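Local structure of VirX1 (Cyanophage Syn10, 6QGM) at residues 78-84 with 269-275; 405-411 with 465-471; 203-207 with 338-342; 4-10 with 219-225. The protein is a viral halogenase of the flavin-dependent tryptophan halogenase family that iodinates diverse substrates. All coordinates share one frame; numbering follows the deposited sequence.

Interaction 1: residues 78-84 with 269-275; sequences SIRFTNF and NVTDCHA
With OG1 of Thr-82 anti to its carbonyl carbon, beside its own backbone N (chi1 -53°), and CG of Asp-272 opposite its backbone N (chi1 -175°), OG1 and OD1 turn toward each other on one face of the sheet. Thr-82 OG1 donates to Asp-272 OD1 at 2.8 Å, on the syn side, somewhat out of the carboxylate plane. Asp-272 OD1 also lies 3.3 Å from Arg-80 CG; the guanidinium bends away, one face over Val-270 CG2, and makes its salt bridge with Glu-93. Backbone bonds join the strands in parallel, among them Cys-273 N to Arg-80 O at 2.8 Å. Past the strand end, Asn-83 ND2 hydrogen-bonds Ala-275 O at 2.9 Å, and Asn-83 CB sits over a face of the His-274 ring. The Phe-84 ring has Ala-275 CB over one face and Phe-81 CD1 over the opposite face, both offset toward the rim. Cys-273 SG touches Ile-79 CG2 at 3.7 Å and approaches the Phe-81 ring obliquely. Within a mixed sheet, strand 78-82 runs between 91-95 and 270-275, 279-285 flanks 270-275 on its far side, and helix 137-143 packs on Ser-78 and Val-270 through Ala-141.

Interaction 2: residues 405-411 with 465-471; sequences MHYAYSM and IIAGHGL
His-469 reaches across to the end of helix 382-408, its CG anti to its own carbonyl carbon (chi1 -84°), a setting that sends the imidazole to His-406 O, where NE2 of His-469 donates at 2.7 Å. The bond is bent, with 145° at the hydrogen, and the oxygen lies 20° out of the imidazole plane. This is the tight part of the contact: Ser-410 CA sits over one face of the His-469 ring, 3.8 Å from its centroid, and the carbonyl carbon of Tyr-409 covers the same face. The imidazole is therefore held both at its edge and over a face. A second close patch lies at His-406, whose ring receives CG1 of Ile-465 over one face, with Ile-465 CD1 3.4 Å from His-406 NE2; that nitrogen is itself hydrogen-bonded to Glu-355 OE2.

Tyr-409 forms an apolar patch, with Ile-466 CG2 over its ring face and Leu-471 CD1 3.8 Å from Tyr-409 CD1, the two side chains crossing at about a right angle. The looser, partly exposed side is at Met-411, whose CG lies 4.2 Å from His-469 O. Arg-376 of the second subunit packs on Met-411, and its NH1 hydrogen-bonds both Tyr-409 O and His-469 O, so the subunit interface borders this junction. Helix 416-424 packs on Tyr-407 and Ser-410, and helix 441-451 on Met-405, Ala-408 and Tyr-409.

Interaction 3: residues 203-207 with 338-342; sequences NHNFK and VNNCV
Asn-340 meets the 203-207 segment along its whole side chain. Its CB lies 3.3 Å from Asn-205 OD1, and Asn-340 CG, 3.4 Å from Asn-205 OD1 and set between its own backbone N and carbonyl carbon (chi1 66°), carries the amide toward the backbone of Phe-206. There OD1 accepts from Phe-206 N at 2.9 Å, the donor tilted 22° from the carbonyl plane, while ND2 donates to Phe-206 O at 3.0 Å on an in-plane lone pair. The Asn-205 amide stands nearly perpendicular to that of Asn-340, and its ND2 bonds Asn-203 OD1, which also takes Asn-205 N in an Asx turn. Phe-206 adds an apolar touch, CE2 to Cys-341 CB at 3.7 Å. Asn-339 and Asn-340 occupy the corners of a type II' turn from Val-338 to Cys-341. The Asn-340 amide pairs with the backbone of Phe-206 much as a neighbouring strand would, and the two bonds should fix its rotation; the contact is chiefly polar and uncharged, with apolar packing confined to Phe-206 and Cys-341.

Interaction 4: residues 4-10 with 219-225; sequences IESVAIV and ADLYIDC
Strands 6-10 and 221-224 run parallel, their axes 4.7 Å apart at closest and 21° from aligned, with regular bonds such as Ala-8 N to Leu-221 O and Val-10 N to Ile-223 O. They are neighbours in the Rossmann-type sheet of the family, with strand 31-36 beyond 6-10; the glycines following Val-10 (Gly-11, Gly-13, Gly-16) fit a GxGxxG pattern, consistent with a dinucleotide-binding fold. On one face Val-7, Ile-9, Leu-221 and Ile-223 gather: Ile-223 CD1 touches Val-7 CG1 at 3.4 Å and also meets CG1 of Ile-9, which lies alongside. Beyond them Ile-9 CG2 reaches Cys-225 SG at 3.8 Å, and helix 14-26 packs there through Thr-19. On the opposite face, Ala-8 CB meets Ala-219 CB at 3.5 Å and approaches the Tyr-222 ring obliquely. At the strand start Asp-220 clasps the 4-10 segment: with CG anti to the carbonyl carbon (chi1 -64°), its OD2 accepts Glu-5 N at 2.8 Å with the anti lone pair, and Ser-6 N at 3.2 Å from above the carboxylate plane.

The four contacts form two pairs on opposite sides of the chain's centre. Interactions 3 and 4, with centres about 10 Å apart, share the Rossmann-type sheet: strand 341-343 lies beside 221-224, joined by Val-342 N to Tyr-222 O at 2.9 Å and Asp-224 N to Val-342 O at 2.7 Å. Interactions 1 and 2, about 14 Å apart between centres, meet where Ser-410 OG lies 2.7 Å from Phe-84 O, a probable hydrogen bond, and where Phe-81 packs on His-406 and Ile-465. Interactions 1 and 4 are about 38 Å apart between centres, although their segments alternate along the chain. The GxGxxG-like turn, the probable cofactor-binding element, adjoins interaction 4.

Interaction 1: residues 78-84 with 269-275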
loop_
_atom_site.group_PDB
_atom_site.type_symbol
_atom_site.label_atom_id
_atom_site.label_comp_id
_atom_site.label_asym_id
_atom_site.label_seq_id
_atom_site.Cartn_x
_atom_site.Cartn_y
_atom_site.Cartn_z
ATOM N N SER B 78 17.587 -14.080 -24.176
ATOM C CA SER B 78 16.888 -14.853 -23.127
ATOM C C SER B 78 17.882 -15.369 -22.083
ATOM O O SER B 78 19.066 -15.564 -22.423
ATOM C CB SER B 78 16.116 -15.997 -23.752
ATOM O OG SER B 78 15.328 -16.666 -22.775
ATOM N N ILE B 79 17.406 -15.578 -20.851
ATOM C CA ILE B 79 18.051 -16.477 -19.848
ATOM C C ILE B 79 17.359 -17.834 -19.957
ATOM O O ILE B 79 16.125 -17.890 -19.838
ATOM C CB ILE B 79 17.962 -15.937 -18.413
ATOM C CG1 ILE B 79 18.406 -14.477 -18.316
ATOM C CG2 ILE B 79 18.773 -16.816 -17.480
ATOM C CD1 ILE B 79 18.277 -13.893 -16.928
ATOM N N ARG B 80 18.141 -18.888 -20.157
ATOM C CA ARG B 80 17.653 -20.283 -20.267
ATOM C C ARG B 80 17.926 -20.994 -18.938
ATOM O O ARG B 80 19.031 -20.841 -18.403
ATOM C CB ARG B 80 18.352 -20.962 -21.444
ATOM C CG ARG B 80 18.162 -22.465 -21.490
ATOM C CD ARG B 80 18.652 -23.018 -22.804
ATOM N NE ARG B 80 17.866 -22.440 -23.880
ATOM C CZ ARG B 80 18.270 -22.298 -25.133
ATOM N NH1 ARG B 80 19.464 -22.707 -25.500
ATOM N NH2 ARG B 80 17.468 -21.745 -26.024
ATOM N N PHE B 81 16.946 -21.740 -18.429
ATOM C CA PHE B 81 17.044 -22.534 -17.176
ATOM C C PHE B 81 16.931 -24.017 -17.526
ATOM O O PHE B 81 15.812 -24.531 -17.728
ATOM C CB PHE B 81 15.985 -22.074 -16.171
ATOM C CG PHE B 81 16.160 -20.637 -15.746
ATOM C CD1 PHE B 81 17.138 -20.279 -14.825
ATOM C CD2 PHE B 81 15.372 -19.629 -16.290
ATOM C CE1 PHE B 81 17.305 -18.953 -14.449
ATOM C CE2 PHE B 81 15.536 -18.305 -15.905
ATOM C CZ PHE B 81 16.504 -17.967 -14.990
ATOM N N THR B 82 18.088 -24.669 -17.610
ATOM C CA THR B 82 18.229 -26.141 -17.738
ATOM C C THR B 82 18.343 -26.739 -16.333
ATOM O O THR B 82 19.072 -26.173 -15.508
ATOM C CB THR B 82 19.421 -26.506 -18.629
ATOM O OG1 THR B 82 19.273 -25.792 -19.868
ATOM C CG2 THR B 82 19.552 -27.996 -18.863
ATOM N N ASN B 83 17.583 -27.804 -16.077
ATOM C CA ASN B 83 17.729 -28.735 -14.921
ATOM C C ASN B 83 17.155 -28.135 -13.624
ATOM O O ASN B 83 17.372 -28.738 -12.586
ATOM C CB ASN B 83 19.197 -29.145 -14.746
ATOM C CG ASN B 83 19.369 -30.587 -14.330
ATOM O OD1 ASN B 83 18.686 -31.463 -14.834
ATOM N ND2 ASN B 83 20.291 -30.856 -13.429
ATOM N N PHE B 84 16.386 -27.044 -13.685
ATOM C CA PHE B 84 15.963 -26.251 -12.502
ATOM C C PHE B 84 14.625 -26.720 -11.924
ATOM O O PHE B 84 14.434 -26.559 -10.702
ATOM C CB PHE B 84 15.865 -24.761 -12.827
ATOM C CG PHE B 84 16.999 -23.946 -12.259
ATOM C CD1 PHE B 84 18.165 -23.758 -12.985
ATOM C CD2 PHE B 84 16.897 -23.375 -10.999
ATOM C CE1 PHE B 84 19.209 -23.020 -12.458
ATOM C CE2 PHE B 84 17.939 -22.629 -10.476
ATOM C CZ PHE B 84 19.101 -22.462 -11.203
ATOM N N ASN B 269 22.700 -17.385 -28.589
ATOM C CA ASN B 269 21.705 -16.330 -28.283
ATOM C C ASN B 269 21.337 -16.154 -26.790
ATOM O O ASN B 269 20.514 -15.263 -26.530
ATOM C CB ASN B 269 20.425 -16.744 -29.005
ATOM C CG ASN B 269 19.808 -15.624 -29.795
ATOM O OD1 ASN B 269 20.254 -14.483 -29.709
ATOM N ND2 ASN B 269 18.795 -15.960 -30.573
ATOM N N VAL B 270 21.800 -17.003 -25.855
ATOM C CA VAL B 270 21.277 -17.025 -24.451
ATOM C C VAL B 270 22.389 -17.268 -23.416
ATOM O O VAL B 270 23.402 -17.896 -23.754
ATOM C CB VAL B 270 20.164 -18.076 -24.271
ATOM C CG1 VAL B 270 19.061 -17.932 -25.310
ATOM C CG2 VAL B 270 20.714 -19.494 -24.260
ATOM N N THR B 271 22.165 -16.787 -22.188
ATOM C CA THR B 271 22.859 -17.230 -20.954
ATOM C C THR B 271 22.108 -18.454 -20.411
ATOM O O THR B 271 20.941 -18.295 -20.031
ATOM C CB THR B 271 22.955 -16.112 -19.905
ATOM O OG1 THR B 271 23.493 -14.921 -20.472
ATOM C CG2 THR B 271 23.837 -16.487 -18.743
ATOM N N ASP B 272 22.736 -19.632 -20.434
ATOM C CA ASP B 272 22.176 -20.881 -19.850
ATOM C C ASP B 272 22.586 -20.956 -18.381
ATOM O O ASP B 272 23.756 -20.679 -18.057
ATOM C CB ASP B 272 22.615 -22.154 -20.577
ATOM C CG ASP B 272 21.953 -23.427 -20.064
ATOM O OD1 ASP B 272 20.755 -23.385 -19.753
ATOM O OD2 ASP B 272 22.644 -24.458 -19.997
ATOM N N CYS B 273 21.627 -21.322 -17.533
ATOM C CA CYS B 273 21.796 -21.566 -16.085
ATOM C C CYS B 273 21.395 -23.009 -15.814
ATOM O O CYS B 273 20.215 -23.333 -15.927
ATOM C CB CYS B 273 20.956 -20.573 -15.295
ATOM S SG CYS B 273 21.282 -18.854 -15.771
ATOM N N HIS B 274 22.382 -23.845 -15.530
ATOM C CA HIS B 274 22.232 -25.304 -15.325
ATOM C C HIS B 274 22.257 -25.600 -13.823
ATOM O O HIS B 274 23.331 -25.454 -13.224
ATOM C CB HIS B 274 23.344 -26.051 -16.052
ATOM C CG HIS B 274 23.128 -27.517 -16.049
ATOM N ND1 HIS B 274 22.724 -28.183 -17.160
ATOM C CD2 HIS B 274 23.234 -28.435 -15.067
ATOM C CE1 HIS B 274 22.617 -29.470 -16.890
ATOM N NE2 HIS B 274 22.903 -29.643 -15.609
ATOM N N ALA B 275 21.129 -26.001 -13.234
ATOM C CA ALA B 275 21.044 -26.331 -11.795
ATOM C C ALA B 275 21.833 -27.616 -11.536
ATOM O O ALA B 275 21.628 -28.601 -12.283
ATOM C CB ALA B 275 19.617 -26.466 -11.368
#

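Interaction 2: residues 405-411 with 465-471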
loop_
_atom_site.group_PDB
_atom_site.type_symbol
_atom_site.label_atom_id
_atom_site.label_comp_id
_atom_site.label_asym_id
_atom_site.label_seq_id
_atom_site.Cartn_x
_atom_site.Cartn_y
_atom_site.Cartn_z
ATOM N N MET B 405 13.189 -16.863 -5.586
ATOM C CA MET B 405 11.961 -17.535 -6.080
ATOM C C MET B 405 12.309 -18.655 -7.069
ATOM O O MET B 405 11.547 -19.627 -7.125
ATOM C CB MET B 405 11.015 -16.530 -6.738
ATOM C CG MET B 405 10.257 -15.689 -5.741
ATOM S SD MET B 405 8.964 -14.691 -6.478
ATOM C CE MET B 405 8.312 -13.858 -5.033
ATOM N N HIS B 406 13.421 -18.535 -7.800
ATOM C CA HIS B 406 13.926 -19.568 -8.753
ATOM C C HIS B 406 14.203 -20.889 -8.025
ATOM O O HIS B 406 14.039 -21.953 -8.649
ATOM C CB HIS B 406 15.214 -19.116 -9.455
ATOM C CG HIS B 406 15.054 -17.941 -10.361
ATOM N ND1 HIS B 406 14.568 -16.731 -9.925
ATOM C CD2 HIS B 406 15.354 -17.773 -11.660
ATOM C CE1 HIS B 406 14.545 -15.874 -10.931
ATOM N NE2 HIS B 406 15.027 -16.492 -12.002
ATOM N N TYR B 407 14.647 -20.809 -6.771
ATOM C CA TYR B 407 14.975 -21.973 -5.912
ATOM C C TYR B 407 13.702 -22.453 -5.211
ATOM O O TYR B 407 13.404 -23.653 -5.234
ATOM C CB TYR B 407 16.049 -21.603 -4.880
ATOM C CG TYR B 407 17.400 -21.235 -5.443
ATOM C CD1 TYR B 407 18.284 -22.210 -5.853
ATOM C CD2 TYR B 407 17.808 -19.915 -5.529
ATOM C CE1 TYR B 407 19.534 -21.896 -6.362
ATOM C CE2 TYR B 407 19.047 -19.572 -6.037
ATOM C CZ TYR B 407 19.915 -20.569 -6.456
ATOM O OH TYR B 407 21.151 -20.253 -6.951
ATOM N N ALA B 408 12.974 -21.512 -4.613
ATOM C CA ALA B 408 11.877 -21.757 -3.654
ATOM C C ALA B 408 10.803 -22.663 -4.266
ATOM O O ALA B 408 10.237 -23.496 -3.523
ATOM C CB ALA B 408 11.287 -20.434 -3.236
ATOM N N TYR B 409 10.530 -22.492 -5.564
ATOM C CA TYR B 409 9.391 -23.118 -6.280
ATOM C C TYR B 409 9.843 -24.339 -7.085
ATOM O O TYR B 409 8.980 -24.962 -7.701
ATOM C CB TYR B 409 8.699 -22.063 -7.139
ATOM C CG TYR B 409 7.918 -21.076 -6.319
ATOM C CD1 TYR B 409 6.723 -21.452 -5.727
ATOM C CD2 TYR B 409 8.378 -19.787 -6.103
ATOM C CE1 TYR B 409 5.971 -20.563 -4.978
ATOM C CE2 TYR B 409 7.661 -18.893 -5.326
ATOM C CZ TYR B 409 6.460 -19.292 -4.755
ATOM O OH TYR B 409 5.767 -18.438 -3.958
ATOM N N SER B 410 11.135 -24.684 -7.062
ATOM C CA SER B 410 11.666 -25.885 -7.753
ATOM C C SER B 410 10.979 -27.137 -7.205
ATOM O O SER B 410 10.509 -27.105 -6.039
ATOM C CB SER B 410 13.149 -25.993 -7.628
ATOM O OG SER B 410 13.603 -27.217 -8.185
ATOM N N MET B 411 10.925 -28.196 -8.017
ATOM C CA MET B 411 10.426 -29.532 -7.595
ATOM C C MET B 411 11.579 -30.350 -7.000
ATOM O O MET B 411 11.289 -31.369 -6.347
ATOM C CB MET B 411 9.795 -30.299 -8.757
ATOM C CG MET B 411 8.594 -29.575 -9.316
ATOM S SD MET B 411 7.673 -30.544 -10.531
ATOM C CE MET B 411 7.004 -31.823 -9.469
ATOM N N ILE B 465 9.093 -17.770 -14.467
ATOM C CA ILE B 465 9.811 -18.655 -13.501
ATOM C C ILE B 465 8.836 -19.697 -12.924
ATOM O O ILE B 465 9.151 -20.899 -13.026
ATOM C CB ILE B 465 10.486 -17.812 -12.402
ATOM C CG1 ILE B 465 11.473 -16.795 -12.983
ATOM C CG2 ILE B 465 11.166 -18.713 -11.376
ATOM C CD1 ILE B 465 12.459 -17.368 -13.977
ATOM N N ILE B 466 7.703 -19.275 -12.361
ATOM C CA ILE B 466 6.703 -20.216 -11.764
ATOM C C ILE B 466 6.000 -21.032 -12.867
ATOM O O ILE B 466 5.669 -22.207 -12.600
ATOM C CB ILE B 466 5.713 -19.500 -10.816
ATOM C CG1 ILE B 466 4.812 -18.500 -11.539
ATOM C CG2 ILE B 466 6.457 -18.855 -9.656
ATOM C CD1 ILE B 466 3.800 -17.835 -10.645
ATOM N N ALA B 467 5.818 -20.467 -14.063
ATOM C CA ALA B 467 5.341 -21.203 -15.265
ATOM C C ALA B 467 6.301 -22.356 -15.575
ATOM O O ALA B 467 5.815 -23.506 -15.719
ATOM C CB ALA B 467 5.207 -20.286 -16.458
ATOM N N GLY B 468 7.607 -22.053 -15.668
ATOM C CA GLY B 468 8.675 -23.017 -15.996
ATOM C C GLY B 468 8.814 -24.083 -14.936
ATOM O O GLY B 468 9.239 -25.205 -15.284
ATOM N N HIS B 469 8.488 -23.757 -13.685
ATOM C CA HIS B 469 8.546 -24.714 -12.547
ATOM C C HIS B 469 7.274 -25.569 -12.519
ATOM O O HIS B 469 7.193 -26.450 -11.663
ATOM C CB HIS B 469 8.770 -23.969 -11.229
ATOM C CG HIS B 469 10.200 -23.650 -10.941
ATOM N ND1 HIS B 469 11.233 -24.513 -11.248
ATOM C CD2 HIS B 469 10.772 -22.585 -10.335
ATOM C CE1 HIS B 469 12.375 -23.982 -10.858
ATOM N NE2 HIS B 469 12.119 -22.792 -10.293
ATOM N N GLY B 470 6.314 -25.295 -13.407
ATOM C CA GLY B 470 5.118 -26.127 -13.644
ATOM C C GLY B 470 3.917 -25.675 -12.835
ATOM O O GLY B 470 3.052 -26.500 -12.574
ATOM N N LEU B 471 3.842 -24.400 -12.484
ATOM C CA LEU B 471 2.660 -23.825 -11.786
ATOM C C LEU B 471 1.750 -23.112 -12.798
ATOM O O LEU B 471 2.237 -22.655 -13.814
ATOM C CB LEU B 471 3.150 -22.879 -10.683
ATOM C CG LEU B 471 3.996 -23.512 -9.585
ATOM C CD1 LEU B 471 4.883 -22.481 -8.912
ATOM C CD2 LEU B 471 3.125 -24.200 -8.566
#

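Interaction 3: residues 203-207 with 338-342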
loop_
_atom_site.group_PDB
_atom_site.type_symbol
_atom_site.label_atom_id
_atom_site.label_comp_id
_atom_site.label_asym_id
_atom_site.label_seq_id
_atom_site.Cartn_x
_atom_site.Cartn_y
_atom_site.Cartn_z
ATOM N N ASN B 203 34.363 14.375 12.287
ATOM C CA ASN B 203 34.042 14.495 10.836
ATOM C C ASN B 203 34.673 13.306 10.094
ATOM O O ASN B 203 35.895 13.369 9.818
ATOM C CB ASN B 203 34.474 15.836 10.244
ATOM C CG ASN B 203 34.037 16.003 8.797
ATOM O OD1 ASN B 203 33.429 15.112 8.191
ATOM N ND2 ASN B 203 34.405 17.113 8.187
ATOM N N HIS B 204 33.859 12.304 9.737
ATOM C CA HIS B 204 34.306 11.045 9.098
ATOM C C HIS B 204 34.426 11.133 7.574
ATOM O O HIS B 204 34.552 10.077 6.962
ATOM C CB HIS B 204 33.385 9.896 9.509
ATOM C CG HIS B 204 33.423 9.630 10.970
ATOM N ND1 HIS B 204 32.558 10.254 11.848
ATOM C CD2 HIS B 204 34.210 8.828 11.704
ATOM C CE1 HIS B 204 32.789 9.838 13.065
ATOM N NE2 HIS B 204 33.802 8.952 13.005
ATOM N N ASN B 205 34.400 12.321 6.976
ATOM C CA ASN B 205 34.702 12.484 5.527
ATOM C C ASN B 205 36.200 12.238 5.311
ATOM O O ASN B 205 36.992 12.660 6.158
ATOM C CB ASN B 205 34.321 13.862 4.990
ATOM C CG ASN B 205 32.823 14.058 4.925
ATOM O OD1 ASN B 205 32.156 13.386 4.147
ATOM N ND2 ASN B 205 32.272 14.939 5.759
ATOM N N PHE B 206 36.576 11.560 4.231
ATOM C CA PHE B 206 37.984 11.482 3.774
ATOM C C PHE B 206 38.441 12.910 3.509
ATOM O O PHE B 206 37.760 13.614 2.781
ATOM C CB PHE B 206 38.138 10.664 2.492
ATOM C CG PHE B 206 37.774 9.204 2.584
ATOM C CD1 PHE B 206 38.148 8.440 3.679
ATOM C CD2 PHE B 206 37.088 8.589 1.551
ATOM C CE1 PHE B 206 37.821 7.100 3.748
ATOM C CE2 PHE B 206 36.748 7.250 1.625
ATOM C CZ PHE B 206 37.130 6.503 2.715
ATOM N N LYS B 207 39.527 13.338 4.136
ATOM C CA LYS B 207 40.221 14.605 3.798
ATOM C C LYS B 207 41.063 14.345 2.549
ATOM O O LYS B 207 41.161 15.233 1.686
ATOM C CB LYS B 207 41.038 15.080 5.000
ATOM C CG LYS B 207 41.775 16.398 4.809
ATOM C CD LYS B 207 43.080 16.510 5.603
ATOM C CE LYS B 207 42.934 16.865 7.066
ATOM N NZ LYS B 207 43.384 18.254 7.308
ATOM N N VAL B 338 28.094 6.764 1.964
ATOM C CA VAL B 338 28.460 7.023 3.386
ATOM C C VAL B 338 29.483 8.156 3.393
ATOM O O VAL B 338 30.519 8.013 2.705
ATOM C CB VAL B 338 29.033 5.756 4.045
ATOM C CG1 VAL B 338 29.557 6.030 5.441
ATOM C CG2 VAL B 338 28.019 4.636 4.060
ATOM N N ASN B 339 29.219 9.220 4.148
ATOM C CA ASN B 339 30.017 10.468 4.110
ATOM C C ASN B 339 30.277 10.800 2.644
ATOM O O ASN B 339 29.298 10.720 1.871
ATOM C CB ASN B 339 31.262 10.318 4.982
ATOM C CG ASN B 339 30.868 10.127 6.420
ATOM O OD1 ASN B 339 31.136 9.093 7.002
ATOM N ND2 ASN B 339 30.157 11.099 6.966
ATOM N N ASN B 340 31.532 11.078 2.276
ATOM C CA ASN B 340 31.922 11.559 0.928
ATOM C C ASN B 340 32.481 10.394 0.097
ATOM O O ASN B 340 33.376 10.645 -0.725
ATOM C CB ASN B 340 32.899 12.733 1.031
ATOM C CG ASN B 340 34.235 12.364 1.623
ATOM O OD1 ASN B 340 34.340 11.437 2.427
ATOM N ND2 ASN B 340 35.272 13.077 1.209
ATOM N N CYS B 341 31.941 9.187 0.283
ATOM C CA CYS B 341 32.353 7.949 -0.431
ATOM C C CYS B 341 31.105 7.185 -0.899
ATOM O O CYS B 341 30.182 7.021 -0.074
ATOM C CB CYS B 341 33.211 7.075 0.469
ATOM S SG CYS B 341 33.353 5.361 -0.113
ATOM N N VAL B 342 31.082 6.741 -2.166
ATOM C CA VAL B 342 29.969 5.964 -2.790
ATOM C C VAL B 342 30.503 4.623 -3.272
ATOM O O VAL B 342 31.481 4.637 -4.021
ATOM C CB VAL B 342 29.330 6.701 -3.982
ATOM C CG1 VAL B 342 28.101 5.975 -4.497
ATOM C CG2 VAL B 342 28.977 8.129 -3.638
#

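Interaction 4: residues 4-10 with 219-225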
loop_
_atom_site.group_PDB
_atom_site.type_symbol
_atom_site.label_atom_id
_atom_site.label_comp_id
_atom_site.label_asym_id
_atom_site.label_seq_id
_atom_site.Cartn_x
_atom_site.Cartn_y
_atom_site.Cartn_z
ATOM N N ILE B 4 30.058 18.853 -5.170
ATOM C CA ILE B 4 30.985 17.870 -5.804
ATOM C C ILE B 4 31.544 18.496 -7.090
ATOM O O ILE B 4 30.776 18.562 -8.090
ATOM C CB ILE B 4 30.257 16.547 -6.112
ATOM C CG1 ILE B 4 29.594 15.950 -4.872
ATOM C CG2 ILE B 4 31.211 15.553 -6.767
ATOM C CD1 ILE B 4 28.489 14.966 -5.167
ATOM N N GLU B 5 32.803 18.952 -7.074
ATOM C CA GLU B 5 33.477 19.519 -8.273
ATOM C C GLU B 5 34.459 18.486 -8.835
ATOM O O GLU B 5 34.611 18.415 -10.068
ATOM C CB GLU B 5 34.187 20.829 -7.947
ATOM C CG GLU B 5 33.243 21.924 -7.477
ATOM C CD GLU B 5 33.893 23.296 -7.358
ATOM O OE1 GLU B 5 35.037 23.354 -6.842
ATOM O OE2 GLU B 5 33.261 24.316 -7.767
ATOM N N SER B 6 35.123 17.726 -7.967
ATOM C CA SER B 6 36.127 16.718 -8.376
ATOM C C SER B 6 35.746 15.358 -7.805
ATOM O O SER B 6 35.171 15.305 -6.707
ATOM C CB SER B 6 37.507 17.111 -7.953
ATOM O OG SER B 6 37.631 17.038 -6.549
ATOM N N VAL B 7 36.090 14.304 -8.538
ATOM C CA VAL B 7 35.749 12.897 -8.196
ATOM C C VAL B 7 37.014 12.044 -8.353
ATOM O O VAL B 7 37.719 12.208 -9.362
ATOM C CB VAL B 7 34.572 12.412 -9.061
ATOM C CG1 VAL B 7 34.363 10.910 -8.957
ATOM C CG2 VAL B 7 33.286 13.153 -8.714
ATOM N N ALA B 8 37.301 11.202 -7.360
ATOM C CA ALA B 8 38.363 10.174 -7.384
ATOM C C ALA B 8 37.712 8.786 -7.370
ATOM O O ALA B 8 37.124 8.413 -6.339
ATOM C CB ALA B 8 39.288 10.359 -6.210
ATOM N N ILE B 9 37.790 8.065 -8.490
ATOM C CA ILE B 9 37.304 6.660 -8.605
ATOM C C ILE B 9 38.477 5.732 -8.263
ATOM O O ILE B 9 39.513 5.831 -8.929
ATOM C CB ILE B 9 36.735 6.396 -10.008
ATOM C CG1 ILE B 9 35.583 7.354 -10.330
ATOM C CG2 ILE B 9 36.294 4.949 -10.140
ATOM C CD1 ILE B 9 35.414 7.667 -11.806
ATOM N N VAL B 10 38.330 4.881 -7.247
ATOM C CA VAL B 10 39.352 3.854 -6.909
ATOM C C VAL B 10 38.876 2.518 -7.480
ATOM O O VAL B 10 37.760 2.074 -7.109
ATOM C CB VAL B 10 39.605 3.771 -5.394
ATOM C CG1 VAL B 10 40.698 2.767 -5.042
ATOM C CG2 VAL B 10 39.930 5.146 -4.816
ATOM N N ALA B 219 39.861 14.783 -3.324
ATOM C CA ALA B 219 38.625 14.798 -4.128
ATOM C C ALA B 219 37.463 15.181 -3.214
ATOM O O ALA B 219 37.588 14.959 -1.993
ATOM C CB ALA B 219 38.402 13.452 -4.774
ATOM N N ASP B 220 36.400 15.762 -3.780
ATOM C CA ASP B 220 35.161 16.130 -3.042
ATOM C C ASP B 220 34.366 14.848 -2.780
ATOM O O ASP B 220 33.744 14.738 -1.716
ATOM C CB ASP B 220 34.322 17.155 -3.805
ATOM C CG ASP B 220 34.980 18.516 -4.000
ATOM O OD1 ASP B 220 35.726 18.966 -3.098
ATOM O OD2 ASP B 220 34.730 19.122 -5.061
ATOM N N LEU B 221 34.409 13.909 -3.721
ATOM C CA LEU B 221 33.695 12.606 -3.648
ATOM C C LEU B 221 34.642 11.488 -4.087
ATOM O O LEU B 221 35.278 11.624 -5.145
ATOM C CB LEU B 221 32.468 12.630 -4.560
ATOM C CG LEU B 221 31.609 11.370 -4.484
ATOM C CD1 LEU B 221 30.859 11.319 -3.156
ATOM C CD2 LEU B 221 30.659 11.282 -5.674
ATOM N N TYR B 222 34.693 10.419 -3.301
ATOM C CA TYR B 222 35.488 9.198 -3.561
ATOM C C TYR B 222 34.516 8.078 -3.936
ATOM O O TYR B 222 33.523 7.876 -3.230
ATOM C CB TYR B 222 36.332 8.876 -2.330
ATOM C CG TYR B 222 37.346 9.937 -2.008
ATOM C CD1 TYR B 222 36.991 11.074 -1.292
ATOM C CD2 TYR B 222 38.657 9.814 -2.437
ATOM C CE1 TYR B 222 37.923 12.060 -1.002
ATOM C CE2 TYR B 222 39.602 10.787 -2.151
ATOM C CZ TYR B 222 39.236 11.908 -1.425
ATOM O OH TYR B 222 40.160 12.872 -1.150
ATOM N N ILE B 223 34.778 7.396 -5.046
ATOM C CA ILE B 223 33.899 6.307 -5.552
ATOM C C ILE B 223 34.662 4.997 -5.406
ATOM O O ILE B 223 35.799 4.900 -5.924
ATOM C CB ILE B 223 33.443 6.586 -7.002
ATOM C CG1 ILE B 223 32.758 7.956 -7.105
ATOM C CG2 ILE B 223 32.529 5.469 -7.500
ATOM C CD1 ILE B 223 32.229 8.282 -8.463
ATOM N N ASP B 224 34.075 4.051 -4.686
ATOM C CA ASP B 224 34.705 2.739 -4.412
ATOM C C ASP B 224 34.289 1.758 -5.509
ATOM O O ASP B 224 33.156 1.263 -5.463
ATOM C CB ASP B 224 34.321 2.225 -3.027
ATOM C CG ASP B 224 35.050 0.952 -2.655
ATOM O OD1 ASP B 224 35.576 0.277 -3.580
ATOM O OD2 ASP B 224 35.088 0.646 -1.443
ATOM N N CYS B 225 35.194 1.493 -6.453
ATOM C CA CYS B 225 35.035 0.468 -7.514
ATOM C C CYS B 225 36.085 -0.640 -7.303
ATOM O O CYS B 225 36.572 -1.197 -8.307
ATOM C CB CYS B 225 35.158 1.110 -8.892
ATOM S SG CYS B 225 33.775 2.221 -9.292
#